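PDB 3ONO: Ribose/Galactose Isomerase from Vibrio parahaemolyticus, which probably interconverts aldose and ketose sugar phosphates, as a putative sugar-phosphate isomerase of the LacAB/RpiB family. Local coordinates for residues A19-E24 / L127-I132; M9-Q14 / I52-M57; H47-I52 / V183-G188. All coordinates share one frame; numbering follows the deposited sequence.

Contact 1: residues A19-E24 / L127-I132; sequences AMVAGE and LNVRYI
M20 SE lies 4.4 Å from V129 CG2, a loose apolar touch made by a selenomethionine. M20 also packs on F121 and E126. V21, one residue on, brings CG1 to 4.4 Å from V129 CG1, so the two branches of V129 serve different neighbours. V21 is buried and also lies against L8 of the central sheet and F133. The two segments belong to helices 18-31 and 125-136, two helices of the alpha-beta-alpha sandwich. Here they run roughly parallel, with segment axes 9.6 Å apart at an angle of 36°. E24 has the largest share of the contact. E24 CB lies 4.2 Å from V129 CG1, and the chain then bends at chi2 (-70°) to present the carboxylate to R130. R130 grips it side-on with two nitrogens, one to each oxygen. R130 NE reaches E24 OE1 at 2.8 Å in an almost straight bond in the guanidinium plane. It comes from the syn side but tilted out of the carboxylate plane. NH2 of R130 donates to the syn lone pair of E24 OE2 at 3.0 Å, in a more bent bond. The carboxylate and guanidinium planes are 40° apart, so the salt bridge is twisted, not flat. E24 OE1 also runs close to the aliphatic part of R130, 3.4 Å from R130 CB. E24 is buried, and the paired charges would be expected to favour its ionised form.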
# COMPACT_ATOMS: atom_id res chain seq x y z
N ALA A 19 23.35 0.25 -6.82
CA ALA A 19 23.50 0.03 -8.26
C ALA A 19 22.14 -0.04 -8.97
O ALA A 19 21.95 0.57 -10.03
CB ALA A 19 24.33 -1.24 -8.55
N MSE A 20 21.21 -0.79 -8.39
CA MSE A 20 19.86 -0.87 -8.93
C MSE A 20 19.21 0.51 -8.96
O MSE A 20 18.66 0.93 -9.98
CB MSE A 20 19.00 -1.86 -8.12
CG MSE A 20 17.58 -2.02 -8.63
SE MSE A 20 16.39 -0.78 -7.68
CE MSE A 20 16.78 -1.35 -5.86
N VAL A 21 19.25 1.24 -7.85
CA VAL A 21 18.53 2.50 -7.81
C VAL A 21 19.14 3.52 -8.76
O VAL A 21 18.43 4.20 -9.50
CB VAL A 21 18.46 3.09 -6.38
CG1 VAL A 21 17.77 4.44 -6.42
CG2 VAL A 21 17.72 2.15 -5.45
N ALA A 22 20.47 3.60 -8.76
CA ALA A 22 21.17 4.50 -9.67
C ALA A 22 20.86 4.14 -11.11
O ALA A 22 20.66 5.02 -11.96
CB ALA A 22 22.67 4.44 -9.41
N GLY A 23 20.80 2.85 -11.39
CA GLY A 23 20.41 2.37 -12.71
C GLY A 23 19.07 2.92 -13.15
O GLY A 23 18.94 3.48 -14.24
N GLU A 24 18.06 2.79 -12.28
CA GLU A 24 16.74 3.29 -12.61
C GLU A 24 16.74 4.81 -12.71
O GLU A 24 16.10 5.37 -13.59
CB GLU A 24 15.69 2.81 -11.59
CG GLU A 24 15.56 1.27 -11.49
CD GLU A 24 14.92 0.64 -12.72
OE1 GLU A 24 14.48 1.39 -13.62
OE2 GLU A 24 14.87 -0.61 -12.77
N LEU A 127 10.62 -2.01 -10.06
CA LEU A 127 9.59 -1.43 -10.90
C LEU A 127 8.98 -0.20 -10.23
O LEU A 127 8.84 0.86 -10.84
CB LEU A 127 8.49 -2.44 -11.18
CG LEU A 127 9.01 -3.59 -12.03
CD1 LEU A 127 7.87 -4.52 -12.36
CD2 LEU A 127 9.65 -3.04 -13.29
N ASN A 128 8.62 -0.35 -8.96
CA ASN A 128 8.07 0.76 -8.19
C ASN A 128 9.06 1.93 -8.12
O ASN A 128 8.68 3.09 -8.25
CB ASN A 128 7.65 0.27 -6.81
CG ASN A 128 6.93 1.32 -6.01
OD1 ASN A 128 5.87 1.80 -6.43
ND2 ASN A 128 7.47 1.66 -4.84
N VAL A 129 10.35 1.63 -7.92
CA VAL A 129 11.36 2.70 -7.92
C VAL A 129 11.35 3.43 -9.26
O VAL A 129 11.33 4.66 -9.32
CB VAL A 129 12.77 2.12 -7.69
CG1 VAL A 129 13.85 3.20 -7.89
CG2 VAL A 129 12.86 1.49 -6.30
N ARG A 130 11.36 2.66 -10.35
CA ARG A 130 11.31 3.26 -11.68
C ARG A 130 10.10 4.18 -11.85
O ARG A 130 10.22 5.31 -12.34
CB ARG A 130 11.26 2.15 -12.75
CG ARG A 130 11.26 2.68 -14.17
CD ARG A 130 11.14 1.52 -15.19
NE ARG A 130 12.19 0.52 -14.95
CZ ARG A 130 12.13 -0.77 -15.30
NH1 ARG A 130 11.06 -1.28 -15.91
NH2 ARG A 130 13.16 -1.56 -15.01
N TYR A 131 8.93 3.68 -11.46
CA TYR A 131 7.68 4.39 -11.66
C TYR A 131 7.64 5.66 -10.79
O TYR A 131 7.11 6.71 -11.18
CB TYR A 131 6.51 3.49 -11.29
CG TYR A 131 6.36 2.23 -12.14
CD1 TYR A 131 7.13 2.02 -13.28
CD2 TYR A 131 5.43 1.25 -11.79
CE1 TYR A 131 6.96 0.85 -14.05
CE2 TYR A 131 5.26 0.11 -12.54
CZ TYR A 131 6.04 -0.10 -13.65
OH TYR A 131 5.83 -1.25 -14.38
N ILE A 132 8.20 5.56 -9.59
CA ILE A 132 8.33 6.74 -8.73
C ILE A 132 9.15 7.81 -9.43
O ILE A 132 8.78 8.99 -9.43
CB ILE A 132 8.98 6.37 -7.37
CG1 ILE A 132 7.95 5.70 -6.45
CG2 ILE A 132 9.65 7.64 -6.70
CD1 ILE A 132 8.60 4.99 -5.23

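Contact 2: residues M9-Q14 / I52-M57; sequences MMENSQ and IHLGIM
M9 and E11 close on L54 from the loop that follows strand 5-8. The loop leads from this strand of the parallel sheet into helix 18-31, and L54 sits on helix 51-63, so the contact packs a strand-to-helix turn of the alpha-beta-alpha sandwich against a neighbouring helix. Apolar packing holds it together. L54 puts CD2 beside the M9 side chain, 3.9 Å from M9 CB, and also near the M9 carbonyl. The two side chains slide past each other in opposite directions. L54 CD1 serves E11 instead, at 3.6 Å from E11 CG, where the two side chains cross at about a right angle. M9 is a selenomethionine with CG between the backbone N and the carbonyl carbon (chi1 57°). M9 SE packs 3.9 Å from M57 CB, one turn beyond L54. M9 SE also lies 3.3 Å from L54 O, a close approach to a helix carbonyl. The polar bonds are within the loop. E11 bends at chi2 (66°), and its carboxylate turns to S13 and Q14. OE1 of E11 accepts from Q14 N. OE2 is gripped twice by S13. Together these bonds fix the carboxylate of E11, a buried residue, against S13 and Q14. S13 OG meets E11 OE2 at 2.9 Å from the syn side, while S13 N donates to it from above the carboxylate plane, 47° out.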
# COMPACT_ATOMS: atom_id res chain seq x y z
N MSE A 9 21.49 9.76 -2.94
CA MSE A 9 22.39 9.50 -1.81
C MSE A 9 21.83 8.42 -0.91
O MSE A 9 20.73 8.56 -0.37
CB MSE A 9 22.68 10.79 -1.03
CG MSE A 9 21.46 11.48 -0.51
SE MSE A 9 21.95 13.13 0.41
CE MSE A 9 22.54 14.16 -1.10
N MSE A 10 22.57 7.33 -0.77
CA MSE A 10 22.13 6.17 0.01
C MSE A 10 23.15 5.82 1.10
O MSE A 10 24.34 6.16 0.98
CB MSE A 10 21.79 5.00 -0.91
CG MSE A 10 20.52 5.27 -1.67
SE MSE A 10 20.23 4.04 -3.14
CE MSE A 10 20.01 2.42 -2.08
N GLU A 11 22.67 5.20 2.17
CA GLU A 11 23.50 4.89 3.34
C GLU A 11 23.77 3.38 3.48
O GLU A 11 23.39 2.60 2.61
CB GLU A 11 22.88 5.45 4.63
CG GLU A 11 21.40 5.10 4.81
CD GLU A 11 21.16 3.61 5.01
OE1 GLU A 11 20.63 2.99 4.08
OE2 GLU A 11 21.48 3.07 6.09
N ASN A 12 24.46 3.00 4.56
CA ASN A 12 25.06 1.67 4.62
C ASN A 12 24.05 0.52 4.61
O ASN A 12 24.29 -0.53 3.99
CB ASN A 12 26.02 1.56 5.82
CG ASN A 12 25.30 1.50 7.14
OD1 ASN A 12 24.89 0.42 7.59
ND2 ASN A 12 25.11 2.67 7.78
N SER A 13 22.92 0.70 5.27
CA SER A 13 22.01 -0.45 5.38
C SER A 13 21.45 -0.87 4.02
O SER A 13 21.15 -2.06 3.79
CB SER A 13 20.87 -0.21 6.40
OG SER A 13 19.87 0.69 5.92
N GLN A 14 21.32 0.09 3.11
CA GLN A 14 20.74 -0.18 1.78
C GLN A 14 21.75 -0.06 0.64
O GLN A 14 21.37 -0.03 -0.53
CB GLN A 14 19.57 0.76 1.52
CG GLN A 14 18.56 0.78 2.65
CD GLN A 14 18.05 -0.61 2.98
OE1 GLN A 14 17.66 -1.37 2.08
NE2 GLN A 14 18.07 -0.96 4.26
N ILE A 52 22.27 9.81 9.13
CA ILE A 52 22.62 11.11 9.68
C ILE A 52 23.44 11.90 8.67
O ILE A 52 23.18 13.08 8.42
CB ILE A 52 23.45 10.98 11.00
CG1 ILE A 52 22.66 10.23 12.06
CG2 ILE A 52 23.86 12.39 11.51
CD1 ILE A 52 21.36 10.92 12.49
N HIS A 53 24.44 11.26 8.07
CA HIS A 53 25.28 11.94 7.10
C HIS A 53 24.46 12.36 5.90
O HIS A 53 24.71 13.41 5.31
CB HIS A 53 26.44 11.05 6.67
CG HIS A 53 27.27 10.56 7.82
ND1 HIS A 53 27.27 9.24 8.22
CD2 HIS A 53 28.10 11.22 8.66
CE1 HIS A 53 28.08 9.10 9.26
NE2 HIS A 53 28.59 10.29 9.55
N LEU A 54 23.48 11.54 5.52
CA LEU A 54 22.65 11.89 4.37
C LEU A 54 22.01 13.27 4.52
O LEU A 54 21.98 14.07 3.56
CB LEU A 54 21.56 10.82 4.13
CG LEU A 54 22.07 9.41 3.82
CD1 LEU A 54 20.87 8.45 3.61
CD2 LEU A 54 22.99 9.38 2.60
N GLY A 55 21.44 13.55 5.68
CA GLY A 55 20.80 14.84 5.88
C GLY A 55 21.78 15.99 5.74
O GLY A 55 21.47 17.04 5.16
N ILE A 56 22.98 15.81 6.29
CA ILE A 56 24.00 16.86 6.21
C ILE A 56 24.41 17.09 4.76
O ILE A 56 24.54 18.24 4.30
CB ILE A 56 25.24 16.49 7.06
CG1 ILE A 56 24.85 16.44 8.53
CG2 ILE A 56 26.38 17.49 6.84
CD1 ILE A 56 25.83 15.64 9.39
N MSE A 57 24.61 16.00 4.03
CA MSE A 57 24.90 16.07 2.60
C MSE A 57 23.78 16.76 1.82
O MSE A 57 24.05 17.58 0.94
CB MSE A 57 25.17 14.66 2.03
CG MSE A 57 26.32 14.00 2.75
SE MSE A 57 26.35 12.08 2.56
CE MSE A 57 27.22 12.10 0.84

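Contact 3: residues H47-I52 / V183-G188; sequences HHLTYI and VKTAVG
H47 and L49 run past the end of helix 180-186 on an extended piece of backbone. CA of L49 is 7.1 Å from CA of A186, and CA of H47 is 7.6 Å from CA of G188. Helix 51-63 begins just after T50, while V187 is the first residue to leave helical geometry on the other side. The main bond is from H47 NE2 to T185 O, 2.7 Å long and nearly straight at 175°. The acceptor lies in the ring plane, and the donor meets a lone pair in the carbonyl plane. T185 O also accepts from G188 N, so two donors share it. G188 C lies over one face of the H47 ring, offset toward the rim. T185 CG2 lies 3.5 Å from H48 O and 4.1 Å from L49 CD2. The hydroxyl of T185 bonds back to E181 O in its own helix. At the start of helix 51-63, T50 OG1 accepts from I52 N at 3.0 Å. The contact thus joins the loop entering a sandwich helix to the C-terminal helical region, with H47 hydrogen-bonded to a carbonyl in the last turn of helix 180-186, and a threonine N-cap at the start of helix 51-63.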
# COMPACT_ATOMS: atom_id res chain seq x y z
N HIS A 47 32.93 4.39 1.01
CA HIS A 47 33.03 5.35 2.12
C HIS A 47 31.74 5.30 2.94
O HIS A 47 30.68 5.58 2.41
CB HIS A 47 33.22 6.75 1.54
CG HIS A 47 33.22 7.84 2.57
ND1 HIS A 47 34.26 8.04 3.45
CD2 HIS A 47 32.31 8.80 2.84
CE1 HIS A 47 34.00 9.09 4.21
NE2 HIS A 47 32.81 9.57 3.86
N HIS A 48 31.86 4.95 4.22
CA HIS A 48 30.70 4.57 5.04
C HIS A 48 29.87 5.78 5.49
O HIS A 48 30.43 6.78 5.96
CB HIS A 48 31.19 3.79 6.27
CG HIS A 48 30.09 3.14 7.05
ND1 HIS A 48 29.42 3.78 8.07
CD2 HIS A 48 29.57 1.89 6.98
CE1 HIS A 48 28.52 2.96 8.58
NE2 HIS A 48 28.59 1.81 7.94
N LEU A 49 28.55 5.66 5.33
CA LEU A 49 27.59 6.71 5.68
C LEU A 49 26.40 6.12 6.43
O LEU A 49 25.99 4.97 6.18
CB LEU A 49 27.05 7.34 4.40
CG LEU A 49 28.02 8.04 3.46
CD1 LEU A 49 27.21 8.62 2.30
CD2 LEU A 49 28.77 9.15 4.20
N THR A 50 25.80 6.92 7.31
CA THR A 50 24.50 6.55 7.89
C THR A 50 23.48 7.57 7.43
O THR A 50 23.82 8.57 6.78
CB THR A 50 24.50 6.63 9.42
OG1 THR A 50 24.51 8.01 9.81
CG2 THR A 50 25.69 5.92 10.02
N TYR A 51 22.23 7.38 7.83
CA TYR A 51 21.21 8.35 7.45
C TYR A 51 21.43 9.72 8.09
O TYR A 51 20.87 10.71 7.62
CB TYR A 51 19.79 7.84 7.72
CG TYR A 51 19.44 7.62 9.17
CD1 TYR A 51 19.10 8.69 10.01
CD2 TYR A 51 19.39 6.32 9.71
CE1 TYR A 51 18.73 8.48 11.33
CE2 TYR A 51 19.04 6.10 11.03
CZ TYR A 51 18.73 7.19 11.84
OH TYR A 51 18.36 7.00 13.16
N ILE A 52 22.27 9.81 9.13
CA ILE A 52 22.62 11.11 9.68
C ILE A 52 23.44 11.90 8.67
O ILE A 52 23.18 13.08 8.42
CB ILE A 52 23.45 10.98 11.00
CG1 ILE A 52 22.66 10.23 12.06
CG2 ILE A 52 23.86 12.39 11.51
CD1 ILE A 52 21.36 10.92 12.49
N VAL A 183 30.28 15.93 10.02
CA VAL A 183 30.30 16.70 8.79
C VAL A 183 31.48 16.28 7.92
O VAL A 183 31.35 16.18 6.69
CB VAL A 183 30.33 18.21 9.04
CG1 VAL A 183 30.12 18.96 7.73
CG2 VAL A 183 29.25 18.60 10.07
N LYS A 184 32.64 16.05 8.54
CA LYS A 184 33.80 15.58 7.80
C LYS A 184 33.49 14.28 7.05
O LYS A 184 33.88 14.10 5.89
CB LYS A 184 35.01 15.36 8.72
CG LYS A 184 35.56 16.61 9.34
CD LYS A 184 36.69 16.26 10.31
CE LYS A 184 37.42 17.50 10.81
NZ LYS A 184 36.58 18.27 11.77
N THR A 185 32.79 13.37 7.73
CA THR A 185 32.41 12.10 7.11
C THR A 185 31.46 12.37 5.96
O THR A 185 31.60 11.80 4.88
CB THR A 185 31.77 11.15 8.13
OG1 THR A 185 32.76 10.76 9.10
CG2 THR A 185 31.21 9.89 7.41
N ALA A 186 30.50 13.27 6.18
CA ALA A 186 29.49 13.56 5.15
C ALA A 186 30.12 14.06 3.85
O ALA A 186 29.65 13.72 2.76
CB ALA A 186 28.45 14.58 5.68
N VAL A 187 31.17 14.87 3.94
CA VAL A 187 31.76 15.45 2.74
C VAL A 187 33.01 14.69 2.29
O VAL A 187 33.71 15.13 1.39
CB VAL A 187 32.12 16.93 2.93
CG1 VAL A 187 30.92 17.69 3.49
CG2 VAL A 187 33.31 17.07 3.88
N GLY A 188 33.26 13.55 2.91
CA GLY A 188 34.49 12.82 2.68
C GLY A 188 34.72 12.09 1.36
O GLY A 188 35.87 11.89 0.98

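How the contacts relate
Contacts 2 and 3 are neighbours, with centres about 7 Å apart, and share I52 and helix 51-63. N12 ND2 probably hydrogen-bonds L49 O at 2.9 Å, tying their two loops together. M57 CG also lies 3.3 Å from A186 O. Contact 1 is farther off, its centre about 17 Å from that of contact 2 and about 23 Å from that of contact 3. It still touches contact 2, where V21 CB packs 3.8 Å from M10 SE. Contacts 1 and 3 do not touch. In RpiB relatives the active site lies at the C-terminal ends of the parallel strands. The loop of contact 2, where E11 packs on C74 of strand 69-74, is probably near it.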